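Local coordinates for protein phospholipase C-beta (PLC-beta) (Sepia officinalis, PDB 3QR0) that is a multidomain phospholipase C-beta, built from PH, EF-hand-like, TIM-barrel-type and C2 domains and carrying a bound calcium ion, at residues His260-Lys265 with Ala769-Ser774; Met325-Ala330 with Tyr622-Glu627; Glu558-Tyr563 with Trp589-Gln594; Pro626-Lys631 with Pro714-Val719. All blocks are in the same frame, centred on the assembly; numbering follows the deposited sequence.

Contact 1: His260-Lys265 with Ala769-Ser774; sequences HPSLHK and AKDYVS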
loop_
_atom_site.group_PDB
_atom_site.type_symbol
_atom_site.label_atom_id
_atom_site.label_comp_id
_atom_site.label_asym_id
_atom_site.label_seq_id
_atom_site.Cartn_x
_atom_site.Cartn_y
_atom_site.Cartn_z
ATOM N N HIS A 260 13.839 14.689 -13.550
ATOM C CA HIS A 260 14.182 13.687 -14.554
ATOM C C HIS A 260 14.446 14.403 -15.878
ATOM O O HIS A 260 13.586 15.142 -16.356
ATOM C CB HIS A 260 13.048 12.668 -14.723
ATOM C CG HIS A 260 13.471 11.403 -15.404
ATOM N ND1 HIS A 260 13.879 11.365 -16.718
ATOM C CD2 HIS A 260 13.542 10.128 -14.951
ATOM C CE1 HIS A 260 14.190 10.123 -17.046
ATOM N NE2 HIS A 260 13.997 9.354 -15.991
ATOM N N PRO A 261 15.634 14.197 -16.474
ATOM C CA PRO A 261 15.997 14.948 -17.684
ATOM C C PRO A 261 15.036 14.799 -18.869
ATOM O O PRO A 261 15.008 15.672 -19.735
ATOM C CB PRO A 261 17.396 14.422 -18.040
ATOM C CG PRO A 261 17.589 13.187 -17.245
ATOM C CD PRO A 261 16.681 13.242 -16.069
ATOM N N SER A 262 14.253 13.723 -18.901
ATOM C CA SER A 262 13.285 13.491 -19.978
ATOM C C SER A 262 11.844 13.867 -19.607
ATOM O O SER A 262 10.914 13.589 -20.370
ATOM C CB SER A 262 13.344 12.022 -20.416
ATOM O OG SER A 262 14.658 11.681 -20.842
ATOM N N LEU A 263 11.649 14.503 -18.453
ATOM C CA LEU A 263 10.310 14.921 -18.043
ATOM C C LEU A 263 9.823 16.027 -18.983
ATOM O O LEU A 263 10.556 16.978 -19.256
ATOM C CB LEU A 263 10.313 15.402 -16.590
ATOM C CG LEU A 263 8.954 15.520 -15.898
ATOM C CD1 LEU A 263 8.325 14.144 -15.656
ATOM C CD2 LEU A 263 9.107 16.276 -14.589
ATOM N N HIS A 264 8.597 15.884 -19.486
ATOM C CA HIS A 264 8.058 16.794 -20.504
ATOM C C HIS A 264 7.968 18.226 -19.970
ATOM O O HIS A 264 7.307 18.479 -18.964
ATOM C CB HIS A 264 6.681 16.319 -20.985
ATOM C CG HIS A 264 6.274 16.887 -22.311
ATOM N ND1 HIS A 264 5.714 18.139 -22.446
ATOM C CD2 HIS A 264 6.348 16.372 -23.562
ATOM C CE1 HIS A 264 5.460 18.372 -23.723
ATOM N NE2 HIS A 264 5.836 17.315 -24.422
ATOM N N LYS A 265 8.632 19.153 -20.656
ATOM C CA LYS A 265 8.792 20.523 -20.157
ATOM C C LYS A 265 7.567 21.430 -20.300
ATOM O O LYS A 265 7.537 22.505 -19.710
ATOM C CB LYS A 265 10.003 21.187 -20.818
ATOM C CG LYS A 265 11.319 20.482 -20.521
ATOM C CD LYS A 265 12.514 21.323 -20.965
ATOM C CE LYS A 265 13.691 20.456 -21.386
ATOM N NZ LYS A 265 14.191 19.578 -20.299
ATOM N N ALA A 769 18.237 9.162 -12.143
ATOM C CA ALA A 769 17.315 8.478 -13.046
ATOM C C ALA A 769 17.344 9.196 -14.378
ATOM O O ALA A 769 17.011 10.376 -14.466
ATOM C CB ALA A 769 15.902 8.457 -12.482
ATOM N N LYS A 770 17.754 8.479 -15.413
ATOM C CA LYS A 770 17.921 9.061 -16.729
ATOM C C LYS A 770 17.868 7.975 -17.782
ATOM O O LYS A 770 17.894 6.781 -17.466
ATOM C CB LYS A 770 19.261 9.797 -16.820
ATOM C CG LYS A 770 20.470 8.926 -16.517
ATOM C CD LYS A 770 21.763 9.714 -16.656
ATOM C CE LYS A 770 22.966 8.871 -16.279
ATOM N NZ LYS A 770 24.176 9.721 -16.094
ATOM N N ASP A 771 17.804 8.405 -19.035
ATOM C CA ASP A 771 17.797 7.488 -20.152
ATOM C C ASP A 771 19.161 6.815 -20.258
ATOM O O ASP A 771 20.197 7.440 -20.000
ATOM C CB ASP A 771 17.438 8.216 -21.451
ATOM C CG ASP A 771 16.033 8.791 -21.426
ATOM O OD1 ASP A 771 15.261 8.452 -20.502
ATOM O OD2 ASP A 771 15.695 9.585 -22.329
ATOM N N TYR A 772 19.140 5.531 -20.617
ATOM C CA TYR A 772 20.346 4.727 -20.745
ATOM C C TYR A 772 21.190 5.211 -21.924
ATOM O O TYR A 772 20.752 5.145 -23.074
ATOM C CB TYR A 772 19.975 3.254 -20.932
ATOM C CG TYR A 772 21.142 2.356 -21.263
ATOM C CD1 TYR A 772 22.153 2.123 -20.333
ATOM C CD2 TYR A 772 21.235 1.730 -22.508
ATOM C CE1 TYR A 772 23.230 1.299 -20.636
ATOM C CE2 TYR A 772 22.304 0.906 -22.818
ATOM C CZ TYR A 772 23.296 0.694 -21.879
ATOM O OH TYR A 772 24.353 -0.123 -22.185
ATOM N N VAL A 773 22.394 5.697 -21.626
ATOM C CA VAL A 773 23.320 6.170 -22.657
ATOM C C VAL A 773 24.305 5.058 -23.021
ATOM O O VAL A 773 25.208 4.734 -22.247
ATOM C CB VAL A 773 24.078 7.453 -22.222
ATOM C CG1 VAL A 773 23.118 8.640 -22.172
ATOM C CG2 VAL A 773 24.784 7.266 -20.877
ATOM N N SER A 774 24.114 4.470 -24.200
ATOM C CA SER A 774 24.928 3.335 -24.644
ATOM C C SER A 774 26.396 3.714 -24.829
ATOM O O SER A 774 26.780 4.873 -24.655
ATOM C CB SER A 774 24.378 2.772 -25.957
ATOM O OG SER A 774 25.032 1.563 -26.304
HETATM O O HOH W 1 14.485 6.648 -16.804
#
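The imidazole of His-260 presents one face to Ala-769 O, which sits 3.5 Å from the ring plane and over its centre. The contact joins a type I beta turn of the EF-hand-like region, His-260 to Leu-263, to the end of strand 761-771 in the C2 beta-sandwich, which pairs with strand 650-660. With CG anti to the backbone N (chi1 -162°), the histidine ring reaches across, and its CD2 approaches Ala-769 CB at 3.8 Å. The rotation of the ring is fixed from within the turn: Ser-262 N donates to His-260 ND1 at 3.2 Å, only 2° out of the ring plane and nearly straight. Accepting this bond leaves ND1 unprotonated, consistent with a neutral ring that carries its proton on NE2. At the far side of the same ring, NE2 meets a water at 2.9 Å, which in turn donates a weak bond to Lys-770 O. Pro-261 CD lies against Ala-769 O, and the proline ring crosses the Lys-770 side chain obliquely, CG to CB; the lysine chain then runs extended away from the turn. Asp-771 OD1 merely stands near the edge of the histidine ring, at CE1. The carboxylate is instead held by Ser-262, whose OG donates to Asp-771 OD2 at 2.8 Å, coming in from 49° above the carboxylate plane.

Contact 2: Met325-Ala330 with Tyr622-Glu627; sequences MKLTLA and YLLKPE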
loop_
_atom_site.group_PDB
_atom_site.type_symbol
_atom_site.label_atom_id
_atom_site.label_comp_id
_atom_site.label_asym_id
_atom_site.label_seq_id
_atom_site.Cartn_x
_atom_site.Cartn_y
_atom_site.Cartn_z
ATOM N N MET A 325 -9.062 5.422 -17.151
ATOM C CA MET A 325 -9.852 4.283 -16.681
ATOM C C MET A 325 -10.888 3.825 -17.707
ATOM O O MET A 325 -11.791 3.048 -17.382
ATOM C CB MET A 325 -10.563 4.647 -15.370
ATOM C CG MET A 325 -9.623 5.088 -14.247
ATOM S SD MET A 325 -8.311 3.888 -13.921
ATOM C CE MET A 325 -9.254 2.493 -13.316
ATOM N N LYS A 326 -10.756 4.293 -18.945
ATOM C CA LYS A 326 -11.750 4.026 -19.982
ATOM C C LYS A 326 -11.217 3.138 -21.113
ATOM O O LYS A 326 -11.610 3.285 -22.267
ATOM C CB LYS A 326 -12.286 5.353 -20.526
ATOM C CG LYS A 326 -12.906 6.243 -19.451
ATOM C CD LYS A 326 -13.357 7.582 -20.020
ATOM C CE LYS A 326 -13.947 8.469 -18.933
ATOM N NZ LYS A 326 -14.754 9.590 -19.502
ATOM N N LEU A 327 -10.336 2.200 -20.770
ATOM C CA LEU A 327 -9.923 1.152 -21.699
ATOM C C LEU A 327 -10.480 -0.190 -21.228
ATOM O O LEU A 327 -10.972 -0.304 -20.106
ATOM C CB LEU A 327 -8.397 1.103 -21.803
ATOM C CG LEU A 327 -7.760 2.399 -22.337
ATOM C CD1 LEU A 327 -6.247 2.319 -22.292
ATOM C CD2 LEU A 327 -8.250 2.703 -23.754
ATOM N N THR A 328 -10.416 -1.196 -22.095
ATOM C CA THR A 328 -10.867 -2.541 -21.756
ATOM C C THR A 328 -10.234 -3.053 -20.447
ATOM O O THR A 328 -9.076 -2.753 -20.168
ATOM C CB THR A 328 -10.551 -3.530 -22.898
ATOM O OG1 THR A 328 -10.912 -4.856 -22.500
ATOM C CG2 THR A 328 -9.056 -3.504 -23.253
ATOM N N LEU A 329 -10.998 -3.810 -19.654
ATOM C CA LEU A 329 -10.486 -4.431 -18.406
ATOM C C LEU A 329 -9.148 -5.148 -18.575
ATOM O O LEU A 329 -8.315 -5.150 -17.661
ATOM C CB LEU A 329 -11.484 -5.452 -17.835
ATOM C CG LEU A 329 -12.476 -4.998 -16.759
ATOM C CD1 LEU A 329 -13.441 -6.142 -16.421
ATOM C CD2 LEU A 329 -11.747 -4.536 -15.506
ATOM N N ALA A 330 -8.964 -5.786 -19.728
ATOM C CA ALA A 330 -7.732 -6.515 -20.035
ATOM C C ALA A 330 -6.480 -5.618 -20.034
ATOM O O ALA A 330 -5.367 -6.121 -19.954
ATOM C CB ALA A 330 -7.868 -7.240 -21.387
ATOM N N TYR A 622 -6.412 -0.444 -9.473
ATOM C CA TYR A 622 -6.206 -0.564 -10.919
ATOM C C TYR A 622 -5.005 0.255 -11.370
ATOM O O TYR A 622 -4.907 1.435 -11.048
ATOM C CB TYR A 622 -7.447 -0.082 -11.675
ATOM C CG TYR A 622 -8.572 -1.072 -11.645
ATOM C CD1 TYR A 622 -9.385 -1.198 -10.521
ATOM C CD2 TYR A 622 -8.822 -1.898 -12.737
ATOM C CE1 TYR A 622 -10.419 -2.128 -10.492
ATOM C CE2 TYR A 622 -9.835 -2.820 -12.715
ATOM C CZ TYR A 622 -10.634 -2.933 -11.593
ATOM O OH TYR A 622 -11.643 -3.860 -11.582
ATOM N N LEU A 623 -4.104 -0.375 -12.125
ATOM C CA LEU A 623 -2.983 0.312 -12.754
ATOM C C LEU A 623 -3.010 -0.002 -14.246
ATOM O O LEU A 623 -3.116 -1.167 -14.638
ATOM C CB LEU A 623 -1.656 -0.155 -12.162
ATOM C CG LEU A 623 -1.410 0.158 -10.686
ATOM C CD1 LEU A 623 -0.212 -0.633 -10.153
ATOM C CD2 LEU A 623 -1.208 1.647 -10.493
ATOM N N LEU A 624 -2.918 1.035 -15.072
ATOM C CA LEU A 624 -2.924 0.861 -16.518
ATOM C C LEU A 624 -1.604 0.240 -16.962
ATOM O O LEU A 624 -0.537 0.732 -16.593
ATOM C CB LEU A 624 -3.132 2.215 -17.210
ATOM C CG LEU A 624 -3.299 2.196 -18.732
ATOM C CD1 LEU A 624 -4.545 1.399 -19.098
ATOM C CD2 LEU A 624 -3.372 3.615 -19.296
ATOM N N LYS A 625 -1.669 -0.835 -17.745
ATOM C CA LYS A 625 -0.455 -1.449 -18.286
ATOM C C LYS A 625 0.279 -0.485 -19.240
ATOM O O LYS A 625 -0.342 0.376 -19.869
ATOM C CB LYS A 625 -0.776 -2.770 -19.005
ATOM C CG LYS A 625 -1.268 -3.882 -18.068
ATOM C CD LYS A 625 -1.224 -5.268 -18.721
ATOM C CE LYS A 625 -2.517 -5.617 -19.403
ATOM N NZ LYS A 625 -2.435 -6.867 -20.210
ATOM N N PRO A 626 1.612 -0.613 -19.339
ATOM C CA PRO A 626 2.341 0.239 -20.285
ATOM C C PRO A 626 1.796 0.132 -21.719
ATOM O O PRO A 626 1.345 -0.933 -22.131
ATOM C CB PRO A 626 3.774 -0.294 -20.204
ATOM C CG PRO A 626 3.886 -0.888 -18.843
ATOM C CD PRO A 626 2.519 -1.439 -18.519
ATOM N N GLU A 627 1.822 1.237 -22.453
ATOM C CA GLU A 627 1.251 1.285 -23.801
ATOM C C GLU A 627 1.777 0.170 -24.704
ATOM O O GLU A 627 0.999 -0.461 -25.431
ATOM C CB GLU A 627 1.517 2.645 -24.457
ATOM C CG GLU A 627 0.683 2.897 -25.705
ATOM C CD GLU A 627 0.907 4.280 -26.295
ATOM O OE1 GLU A 627 2.078 4.703 -26.411
ATOM O OE2 GLU A 627 -0.090 4.939 -26.652
#
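Tyr-622 opens strand 622-624, which pairs antiparallel with strand 332-334 at the start of the X half of the TIM-barrel-type domain, so this contact closes the Y half back onto the entry to the X half. Two side chains meet the tyrosine at different places. The methyl CE of Met-325, on a chain bent at both chi2 and chi3, crosses at about a right angle and touches Tyr-622 CB at 3.5 Å. Leu-329 comes to the ring edge near its plane, CD2 standing 3.8 Å from Tyr-622 CE2. The phenol tip continues past the leucine to bond with Pro-411 O, which fixes the far end of the ring. Leu-624 has CG anti to the backbone N (chi1 -174°), which swings it toward Leu-327, and the two leucines meet methyl to methyl, CD1 to CD1 at 3.7 Å. Arg-630 of helix 627-630 lies against both. Lys-625 then sends its chain, bent at chi3, along the carbonyl of Ala-330, with CE only 2.9 Å from Ala-330 O, a tight fit. Its NZ is bonded to Gly-592 O and Asn-564 O, and Ala-330 O receives a hydrogen bond from Gln-594 NE2. The chemistry is therefore apolar at the tyrosine and leucines and polar at the lysine, a buried ammonium group held by two main-chain carbonyls; these dipoles probably stabilise its positive charge, joining the segments around Asn-564 and Gly-592 to one side chain.

Contact 3: Glu558-Tyr563 with Trp589-Gln594; sequences EDFVDY and WNAGCQ
Trp-589 O is gripped by two hydrogen bonds, one from Tyr-333 OH and one from Gly-592 N at 3.0 Å, the latter closing a type I turn. Ala-591 O, facing the helix, is held by one hydrogen bond, from Asn-564 ND2 just beyond helix 557-563, and by one CA-H...O contact, in which Val-561 CA lies 3.3 Å away with an angle of 155° at H. The two backbones come very close there, the CA atoms of Val-561 and Ala-591 being 4.8 Å apart. Val-561 lays CG2, anti to its carbonyl carbon, 3.7 Å from Ala-591 CA. One residue earlier, Phe-560 holds CG anti to the backbone N (chi1 -153°), so its ring reaches over the turn toward Cys-593. The sulfur approaches the ring obliquely, SG 3.8 Å from Phe-560 CZ and 4.3 Å from the ring centroid, a Cys sulfur-aromatic contact. Ala-591 CB also approaches the ring obliquely, 4.4 Å from Phe-560 CD2. Cys-593 also rests on Thr-569 and Ile-571, so the side chain lies between the helix and strand 569-572. The positive phi of Gly-592 lets Cys-593 N reach back to Tyr-588 O. With Gly-592 as its C-prime residue, this Schellman motif closes helix 586-589, leads into strand 595-596 of the TIM-barrel-type Y half and packs on helix 557-563.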
loop_
_atom_site.group_PDB
_atom_site.type_symbol
_atom_site.label_atom_id
_atom_site.label_comp_id
_atom_site.label_asym_id
_atom_site.label_seq_id
_atom_site.Cartn_x
_atom_site.Cartn_y
_atom_site.Cartn_z
ATOM N N GLU A 558 5.682 -14.629 -25.965
ATOM C CA GLU A 558 5.103 -13.579 -26.809
ATOM C C GLU A 558 3.596 -13.752 -26.981
ATOM O O GLU A 558 2.843 -12.778 -26.911
ATOM C CB GLU A 558 5.772 -13.548 -28.187
ATOM C CG GLU A 558 7.264 -13.270 -28.161
ATOM C CD GLU A 558 8.102 -14.530 -28.250
ATOM O OE1 GLU A 558 7.599 -15.621 -27.901
ATOM O OE2 GLU A 558 9.272 -14.425 -28.678
ATOM N N ASP A 559 3.161 -14.991 -27.201
ATOM C CA ASP A 559 1.733 -15.295 -27.333
ATOM C C ASP A 559 0.960 -15.019 -26.036
ATOM O O ASP A 559 -0.201 -14.610 -26.082
ATOM C CB ASP A 559 1.511 -16.754 -27.734
ATOM C CG ASP A 559 2.075 -17.090 -29.113
ATOM O OD1 ASP A 559 2.352 -16.174 -29.914
ATOM O OD2 ASP A 559 2.233 -18.296 -29.393
ATOM N N PHE A 560 1.610 -15.241 -24.890
ATOM C CA PHE A 560 0.987 -14.993 -23.591
ATOM C C PHE A 560 0.693 -13.496 -23.457
ATOM O O PHE A 560 -0.416 -13.104 -23.086
ATOM C CB PHE A 560 1.899 -15.470 -22.450
ATOM C CG PHE A 560 1.174 -15.873 -21.184
ATOM C CD1 PHE A 560 -0.140 -15.482 -20.919
ATOM C CD2 PHE A 560 1.843 -16.621 -20.223
ATOM C CE1 PHE A 560 -0.773 -15.866 -19.743
ATOM C CE2 PHE A 560 1.212 -16.998 -19.041
ATOM C CZ PHE A 560 -0.094 -16.620 -18.803
ATOM N N VAL A 561 1.688 -12.668 -23.773
ATOM C CA VAL A 561 1.513 -11.215 -23.760
ATOM C C VAL A 561 0.376 -10.777 -24.698
ATOM O O VAL A 561 -0.439 -9.935 -24.327
ATOM C CB VAL A 561 2.826 -10.489 -24.135
ATOM C CG1 VAL A 561 2.596 -8.992 -24.324
ATOM C CG2 VAL A 561 3.904 -10.739 -23.070
ATOM N N ASP A 562 0.314 -11.368 -25.892
ATOM C CA ASP A 562 -0.729 -11.029 -26.864
ATOM C C ASP A 562 -2.125 -11.445 -26.392
ATOM O O ASP A 562 -3.083 -10.694 -26.546
ATOM C CB ASP A 562 -0.439 -11.674 -28.222
ATOM C CG ASP A 562 0.598 -10.908 -29.045
ATOM O OD1 ASP A 562 0.890 -11.369 -30.165
ATOM O OD2 ASP A 562 1.118 -9.866 -28.593
ATOM N N TYR A 563 -2.232 -12.641 -25.821
ATOM C CA TYR A 563 -3.487 -13.116 -25.220
ATOM C C TYR A 563 -4.041 -12.110 -24.202
ATOM O O TYR A 563 -5.240 -11.801 -24.197
ATOM C CB TYR A 563 -3.269 -14.489 -24.562
ATOM C CG TYR A 563 -4.407 -14.943 -23.676
ATOM C CD1 TYR A 563 -5.438 -15.737 -24.176
ATOM C CD2 TYR A 563 -4.454 -14.575 -22.336
ATOM C CE1 TYR A 563 -6.488 -16.151 -23.358
ATOM C CE2 TYR A 563 -5.497 -14.981 -21.515
ATOM C CZ TYR A 563 -6.508 -15.768 -22.028
ATOM O OH TYR A 563 -7.535 -16.156 -21.198
ATOM N N TRP A 589 3.081 -10.105 -14.111
ATOM C CA TRP A 589 2.793 -8.777 -14.670
ATOM C C TRP A 589 3.635 -8.497 -15.917
ATOM O O TRP A 589 3.196 -7.757 -16.807
ATOM C CB TRP A 589 3.041 -7.660 -13.652
ATOM C CG TRP A 589 2.072 -7.607 -12.528
ATOM C CD1 TRP A 589 0.767 -8.012 -12.536
ATOM C CD2 TRP A 589 2.318 -7.074 -11.228
ATOM N NE1 TRP A 589 0.190 -7.783 -11.309
ATOM C CE2 TRP A 589 1.119 -7.204 -10.487
ATOM C CE3 TRP A 589 3.432 -6.501 -10.611
ATOM C CZ2 TRP A 589 1.010 -6.785 -9.170
ATOM C CZ3 TRP A 589 3.320 -6.084 -9.297
ATOM C CH2 TRP A 589 2.118 -6.226 -8.594
ATOM N N ASN A 590 4.833 -9.086 -15.976
ATOM C CA ASN A 590 5.711 -8.960 -17.149
ATOM C C ASN A 590 5.108 -9.573 -18.418
ATOM O O ASN A 590 5.460 -9.166 -19.519
ATOM C CB ASN A 590 7.079 -9.611 -16.892
ATOM C CG ASN A 590 7.903 -8.879 -15.844
ATOM O OD1 ASN A 590 7.746 -7.672 -15.626
ATOM N ND2 ASN A 590 8.797 -9.616 -15.184
ATOM N N ALA A 591 4.221 -10.554 -18.257
ATOM C CA ALA A 591 3.503 -11.167 -19.380
ATOM C C ALA A 591 2.119 -10.533 -19.604
ATOM O O ALA A 591 1.336 -11.013 -20.431
ATOM C CB ALA A 591 3.358 -12.662 -19.152
ATOM N N GLY A 592 1.824 -9.460 -18.869
ATOM C CA GLY A 592 0.561 -8.739 -19.011
ATOM C C GLY A 592 -0.621 -9.352 -18.277
ATOM O O GLY A 592 -1.757 -8.945 -18.526
ATOM N N CYS A 593 -0.364 -10.315 -17.379
ATOM C CA CYS A 593 -1.427 -10.937 -16.570
ATOM C C CYS A 593 -2.015 -9.899 -15.627
ATOM O O CYS A 593 -1.280 -9.133 -15.015
ATOM C CB CYS A 593 -0.910 -12.130 -15.750
ATOM S SG CYS A 593 -0.201 -13.460 -16.738
ATOM N N GLN A 594 -3.338 -9.892 -15.511
ATOM C CA GLN A 594 -4.050 -8.826 -14.817
ATOM C C GLN A 594 -4.357 -9.151 -13.361
ATOM O O GLN A 594 -4.250 -8.279 -12.493
ATOM C CB GLN A 594 -5.355 -8.495 -15.537
ATOM C CG GLN A 594 -5.176 -8.115 -16.995
ATOM C CD GLN A 594 -5.184 -9.321 -17.920
ATOM O OE1 GLN A 594 -5.107 -10.468 -17.474
ATOM N NE2 GLN A 594 -5.288 -9.065 -19.209
#

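Contact 4: Pro626-Lys631 with Pro714-Val719; sequences PEFMRK and PDLAVV
The ring of Phe-628 carries Met-629 CG on one face, 3.6 Å above the plane and offset toward the rim, and takes Leu-716 CD1 at its edge, 3.9 Å from CZ; Phe-636 meets it edge-to-face. The guanidinium of Arg-630 stays within its own segment, one face over Glu-627 CA, while its NE bonds to Lys-625 O. Phe-628, Pro-626, Met-629 and Leu-716 form the seam between the last short helix of the TIM-barrel-type domain and the C2 beta-sandwich, where the 3-10 turn 714-716 links strand 706-711 of one sheet to strand 718-725 of the other. Leu-716 does most of the joining. Chi1 of -73° directs its branch across, chi2 of 176° turns CD1 toward Phe-628 and CD2 toward Pro-626, and Tyr-333 of strand 332-334 adds a further wall. Phe-628 holds its ring in the crowded position between backbone N and carbonyl carbon (chi1 82°), and the ring tip thereby faces the leucine. Met-629 brings SD to 4.5 Å from Leu-716 CD1, a looser touch. Pro-626 crosses Leu-716 at about a right angle, with CG 3.9 Å from CD2, and the same CG stands 4.1 Å from Asp-715 CB.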
loop_
_atom_site.group_PDB
_atom_site.type_symbol
_atom_site.label_atom_id
_atom_site.label_comp_id
_atom_site.label_asym_id
_atom_site.label_seq_id
_atom_site.Cartn_x
_atom_site.Cartn_y
_atom_site.Cartn_z
ATOM N N PRO A 626 1.612 -0.613 -19.339
ATOM C CA PRO A 626 2.341 0.239 -20.285
ATOM C C PRO A 626 1.796 0.132 -21.719
ATOM O O PRO A 626 1.345 -0.933 -22.131
ATOM C CB PRO A 626 3.774 -0.294 -20.204
ATOM C CG PRO A 626 3.886 -0.888 -18.843
ATOM C CD PRO A 626 2.519 -1.439 -18.519
ATOM N N GLU A 627 1.822 1.237 -22.453
ATOM C CA GLU A 627 1.251 1.285 -23.801
ATOM C C GLU A 627 1.777 0.170 -24.704
ATOM O O GLU A 627 0.999 -0.461 -25.431
ATOM C CB GLU A 627 1.517 2.645 -24.457
ATOM C CG GLU A 627 0.683 2.897 -25.705
ATOM C CD GLU A 627 0.907 4.280 -26.295
ATOM O OE1 GLU A 627 2.078 4.703 -26.411
ATOM O OE2 GLU A 627 -0.090 4.939 -26.652
ATOM N N PHE A 628 3.080 -0.101 -24.642
ATOM C CA PHE A 628 3.665 -1.126 -25.506
ATOM C C PHE A 628 3.056 -2.511 -25.249
ATOM O O PHE A 628 3.016 -3.336 -26.158
ATOM C CB PHE A 628 5.198 -1.158 -25.393
ATOM C CG PHE A 628 5.715 -1.928 -24.214
ATOM C CD1 PHE A 628 6.131 -3.244 -24.356
ATOM C CD2 PHE A 628 5.804 -1.332 -22.965
ATOM C CE1 PHE A 628 6.619 -3.960 -23.264
ATOM C CE2 PHE A 628 6.286 -2.039 -21.868
ATOM C CZ PHE A 628 6.695 -3.355 -22.019
ATOM N N MET A 629 2.573 -2.743 -24.025
ATOM C CA MET A 629 1.916 -4.004 -23.647
ATOM C C MET A 629 0.471 -4.089 -24.125
ATOM O O MET A 629 -0.135 -5.161 -24.065
ATOM C CB MET A 629 1.899 -4.179 -22.119
ATOM C CG MET A 629 3.259 -4.170 -21.450
ATOM S SD MET A 629 4.109 -5.745 -21.602
ATOM C CE MET A 629 3.133 -6.760 -20.487
ATOM N N ARG A 630 -0.090 -2.956 -24.549
ATOM C CA ARG A 630 -1.466 -2.892 -25.037
ATOM C C ARG A 630 -1.547 -2.787 -26.560
ATOM O O ARG A 630 -2.627 -2.921 -27.131
ATOM C CB ARG A 630 -2.186 -1.700 -24.405
ATOM C CG ARG A 630 -2.300 -1.793 -22.889
ATOM C CD ARG A 630 -3.097 -0.644 -22.298
ATOM N NE ARG A 630 -2.252 0.484 -21.898
ATOM C CZ ARG A 630 -2.218 1.679 -22.486
ATOM N NH1 ARG A 630 -2.981 1.958 -23.538
ATOM N NH2 ARG A 630 -1.410 2.616 -22.006
ATOM N N LYS A 631 -0.418 -2.541 -27.218
ATOM C CA LYS A 631 -0.401 -2.403 -28.675
ATOM C C LYS A 631 -0.551 -3.765 -29.343
ATOM O O LYS A 631 0.302 -4.636 -29.185
ATOM C CB LYS A 631 0.879 -1.708 -29.152
ATOM C CG LYS A 631 0.848 -0.203 -28.964
ATOM C CD LYS A 631 1.943 0.510 -29.749
ATOM C CE LYS A 631 1.730 2.023 -29.714
ATOM N NZ LYS A 631 2.907 2.778 -30.231
ATOM N N PRO A 714 11.992 0.187 -17.902
ATOM C CA PRO A 714 11.718 0.948 -16.684
ATOM C C PRO A 714 10.252 0.932 -16.217
ATOM O O PRO A 714 10.001 0.826 -15.021
ATOM C CB PRO A 714 12.147 2.366 -17.060
ATOM C CG PRO A 714 13.210 2.170 -18.073
ATOM C CD PRO A 714 12.763 0.982 -18.875
ATOM N N ASP A 715 9.299 1.019 -17.141
ATOM C CA ASP A 715 7.887 1.126 -16.748
ATOM C C ASP A 715 7.297 -0.159 -16.161
ATOM O O ASP A 715 6.216 -0.116 -15.581
ATOM C CB ASP A 715 7.023 1.632 -17.910
ATOM C CG ASP A 715 7.251 3.117 -18.213
ATOM O OD1 ASP A 715 7.852 3.832 -17.367
ATOM O OD2 ASP A 715 6.831 3.563 -19.305
ATOM N N LEU A 716 7.998 -1.285 -16.293
ATOM C CA LEU A 716 7.609 -2.527 -15.611
ATOM C C LEU A 716 8.355 -2.737 -14.280
ATOM O O LEU A 716 8.121 -3.729 -13.585
ATOM C CB LEU A 716 7.847 -3.739 -16.524
ATOM C CG LEU A 716 6.885 -3.931 -17.704
ATOM C CD1 LEU A 716 7.334 -5.114 -18.545
ATOM C CD2 LEU A 716 5.445 -4.136 -17.233
ATOM N N ALA A 717 9.225 -1.798 -13.915
ATOM C CA ALA A 717 10.142 -1.992 -12.798
ATOM C C ALA A 717 9.865 -1.073 -11.619
ATOM O O ALA A 717 9.324 0.028 -11.776
ATOM C CB ALA A 717 11.579 -1.802 -13.269
ATOM N N VAL A 718 10.264 -1.537 -10.439
ATOM C CA VAL A 718 10.296 -0.713 -9.246
ATOM C C VAL A 718 11.654 -0.848 -8.581
ATOM O O VAL A 718 12.303 -1.896 -8.680
ATOM C CB VAL A 718 9.186 -1.109 -8.255
ATOM C CG1 VAL A 718 7.834 -1.045 -8.936
ATOM C CG2 VAL A 718 9.435 -2.509 -7.671
ATOM N N VAL A 719 12.092 0.223 -7.930
ATOM C CA VAL A 719 13.252 0.183 -7.058
ATOM C C VAL A 719 12.740 0.217 -5.627
ATOM O O VAL A 719 11.707 0.850 -5.335
ATOM C CB VAL A 719 14.250 1.339 -7.360
ATOM C CG1 VAL A 719 13.628 2.708 -7.073
ATOM C CG2 VAL A 719 15.534 1.149 -6.570
#

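In the fold
Contacts 2, 3 and 4 are buried and form one connected patch, their centres 12 to 13 Å apart; contact 1 is a surface contact whose nearest atoms lie about 7 Å from contact 4. Contacts 2 and 3 both lie within the barrel-type domain and meet where Lys-625 NZ bonds to Gly-592 O and Gln-594 NE2 to Ala-330 O. Contact 4 shares Pro-626 and Glu-627 with contact 2 and turns that corner toward the C2 domain, while Met-629 CE also packs on the turn of contact 3. The C2 sandwich is thus approached twice, by apolar groups from the barrel in contact 4 and by a hydrated, polar turn of the EF-hand-like region in contact 1.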